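Thymidylate synthase A (Bacillus subtilis, PDB 1BKP) catalyses the reductive methylation of dUMP to dTMP, using 5,10-methylenetetrahydrofolate as both methyl donor and reductant, as a thermostable homodimer. Local coordinates at the interface of chains A and B. Coordinates in Å, arbitrary orientation; residue numbers count along the deposited sequence, not the author numbering. Chains: chain A/B, Thymidylate synthase A.

The interface of chains A and B. Residues chain A 145, 147, 152, 162, 180; chain B 116, 141, 143, 145.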
loop_
_atom_site.group_PDB
_atom_site.type_symbol
_atom_site.label_atom_id
_atom_site.label_comp_id
_atom_site.label_asym_id
_atom_site.label_seq_id
_atom_site.Cartn_x
_atom_site.Cartn_y
_atom_site.Cartn_z
ATOM N N MET A 145 2.159 8.343 5.910
ATOM C CA MET A 145 3.237 7.863 5.040
ATOM C C MET A 145 4.559 8.172 5.600
ATOM O O MET A 145 4.899 9.390 5.749
ATOM C CB MET A 145 3.097 8.684 3.681
ATOM C CG MET A 145 4.095 8.302 2.520
ATOM S SD MET A 145 4.024 6.590 2.184
ATOM C CE MET A 145 2.326 6.378 1.658
ATOM N N TRP A 147 7.256 6.768 3.975
ATOM C CA TRP A 147 8.110 6.658 2.740
ATOM C C TRP A 147 8.074 8.011 1.980
ATOM O O TRP A 147 7.302 8.188 1.030
ATOM C CB TRP A 147 7.605 5.574 1.790
ATOM C CG TRP A 147 8.588 5.166 0.752
ATOM C CD1 TRP A 147 8.744 5.689 -0.459
ATOM C CD2 TRP A 147 9.560 4.129 0.888
ATOM N NE1 TRP A 147 9.776 5.045 -1.122
ATOM C CE2 TRP A 147 10.296 4.087 -0.307
ATOM C CE3 TRP A 147 9.879 3.238 1.919
ATOM C CZ2 TRP A 147 11.346 3.168 -0.519
ATOM C CZ3 TRP A 147 10.932 2.314 1.722
ATOM C CH2 TRP A 147 11.637 2.286 0.535
ATOM N N LEU A 152 14.599 9.833 1.451
ATOM C CA LEU A 152 15.075 8.451 1.665
ATOM C C LEU A 152 16.596 8.392 1.955
ATOM O O LEU A 152 17.045 7.683 2.862
ATOM C CB LEU A 152 14.749 7.553 0.458
ATOM C CG LEU A 152 13.241 7.386 0.229
ATOM C CD1 LEU A 152 12.913 6.708 -1.155
ATOM C CD2 LEU A 152 12.649 6.629 1.459
ATOM N N TYR A 162 5.301 1.133 6.626
ATOM C CA TYR A 162 5.501 2.517 6.272
ATOM C C TYR A 162 4.234 3.337 5.984
ATOM O O TYR A 162 4.343 4.569 5.775
ATOM C CB TYR A 162 6.443 2.536 5.009
ATOM C CG TYR A 162 5.843 2.023 3.659
ATOM C CD1 TYR A 162 5.833 0.633 3.354
ATOM C CD2 TYR A 162 5.115 2.890 2.812
ATOM C CE1 TYR A 162 5.130 0.140 2.290
ATOM C CE2 TYR A 162 4.402 2.396 1.720
ATOM C CZ TYR A 162 4.427 0.994 1.466
ATOM O OH TYR A 162 3.807 0.458 0.386
ATOM N N ARG A 180 6.298 -3.152 3.435
ATOM C CA ARG A 180 6.916 -3.472 2.151
ATOM C C ARG A 180 7.590 -4.804 2.197
ATOM O O ARG A 180 7.720 -5.524 1.213
ATOM C CB ARG A 180 7.998 -2.381 1.846
ATOM C CG ARG A 180 9.012 -2.136 2.902
ATOM C CD ARG A 180 10.169 -1.394 2.305
ATOM N NE ARG A 180 11.193 -1.152 3.323
ATOM C CZ ARG A 180 12.289 -1.852 3.473
ATOM N NH1 ARG A 180 12.482 -2.941 2.738
ATOM N NH2 ARG A 180 13.154 -1.515 4.413
ATOM N N ARG B 116 17.181 11.473 -5.620
ATOM C CA ARG B 116 17.878 10.267 -5.142
ATOM C C ARG B 116 19.330 10.264 -5.618
ATOM O O ARG B 116 19.598 10.434 -6.800
ATOM C CB ARG B 116 17.284 8.938 -5.638
ATOM C CG ARG B 116 15.874 8.569 -5.262
ATOM C CD ARG B 116 15.698 8.493 -3.774
ATOM N NE ARG B 116 16.650 7.643 -3.064
ATOM C CZ ARG B 116 16.459 6.350 -2.797
ATOM N NH1 ARG B 116 15.347 5.727 -3.233
ATOM N NH2 ARG B 116 17.216 5.762 -1.892
ATOM N N ARG B 141 13.065 -2.943 -1.589
ATOM C CA ARG B 141 12.676 -1.529 -1.624
ATOM C C ARG B 141 12.404 -0.888 -2.995
ATOM O O ARG B 141 12.665 0.331 -3.138
ATOM C CB ARG B 141 13.782 -0.653 -1.028
ATOM C CG ARG B 141 14.240 -1.077 0.294
ATOM C CD ARG B 141 15.410 -0.213 0.667
ATOM N NE ARG B 141 16.237 -0.946 1.592
ATOM C CZ ARG B 141 17.533 -0.744 1.770
ATOM N NH1 ARG B 141 18.160 0.213 1.099
ATOM N NH2 ARG B 141 18.186 -1.494 2.657
ATOM N N ILE B 143 10.290 0.657 -4.791
ATOM C CA ILE B 143 8.998 1.347 -4.631
ATOM C C ILE B 143 8.952 2.714 -5.298
ATOM O O ILE B 143 9.996 3.415 -5.287
ATOM C CB ILE B 143 8.809 1.546 -3.067
ATOM C CG1 ILE B 143 8.335 0.217 -2.522
ATOM C CG2 ILE B 143 7.689 2.627 -2.755
ATOM C CD1 ILE B 143 8.488 0.069 -0.997
ATOM N N MET B 145 6.498 6.345 -5.281
ATOM C CA MET B 145 5.491 6.953 -4.396
ATOM C C MET B 145 5.093 8.291 -4.950
ATOM O O MET B 145 5.988 9.176 -5.091
ATOM C CB MET B 145 6.195 7.183 -3.001
ATOM C CG MET B 145 5.287 7.765 -1.839
ATOM S SD MET B 145 3.834 6.827 -1.646
ATOM C CE MET B 145 4.401 5.140 -1.127
HETATM O O HOH W 1 10.664 5.872 -3.738
#
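Strand 142-145 of chain B, with the loop residue B:Arg141 just before it, packs against the loop of chain A that carries A:Trp147, and the side chains of A:Met145 and B:Met145, at the ends of strands 143-145 and 142-145, meet. The 3-10 helix 152-154 of A meets strand 116-118 of B, and strand 161-169 and the loop residue A:Arg180 also border the partner. The indole of A:Trp147 is the centre of the patch, held between its own-chain neighbour A:Leu152 and B:Ile143 of the partner. On one face lies CD2 of A:Leu152, over the ring centre; on the opposite face the branch methyl CG2 of B:Ile143 sits toward the rim, 3.6 Å from NE1 of A:Trp147. With CG anti to the backbone N (chi1 -164°) and the ring turned by chi2 (-90°), the N-H edge faces a water lying in the ring plane. The NE1 donor of A:Trp147 reaches this water at 2.9 Å in a nearly straight bond (173° at H), and the water lies 3.0 Å from the backbone O of B:Ile143, so the polar edge is bridged to the partner's strand. An alanine in place of A:Trp147 would probably open a gap between A:Leu152 and B:Ile143 and leave the bridging water without its indole donor.

The two methionines meet tip to tip, SD of A:Met145 lying 3.6 Å from CE of B:Met145; both side chains bend at chi2 and chi3, which brings thioether against thioether. CE of B:Met145 also approaches CE2 of A:Tyr162. Farther out, CB of A:Leu152 covers the guanidinium face of B:Arg116, 3.9 Å from its CZ. A:Arg180 runs alongside the poorly ordered B:Arg141, whose CG lies over a face of the A:Arg180 guanidinium, 3.5 Å from NH1; CB of A:Arg180 meets CD1 of B:Ile143 at 3.8 Å. These arginines belong to the dUMP site shared between subunits, and their like charges would probably be eased by the nucleotide phosphate. The patch, one of a twofold-related pair, lies among the facing strands and loops of the homodimer, its centre about 8 Å from the nucleophile A:Cys160.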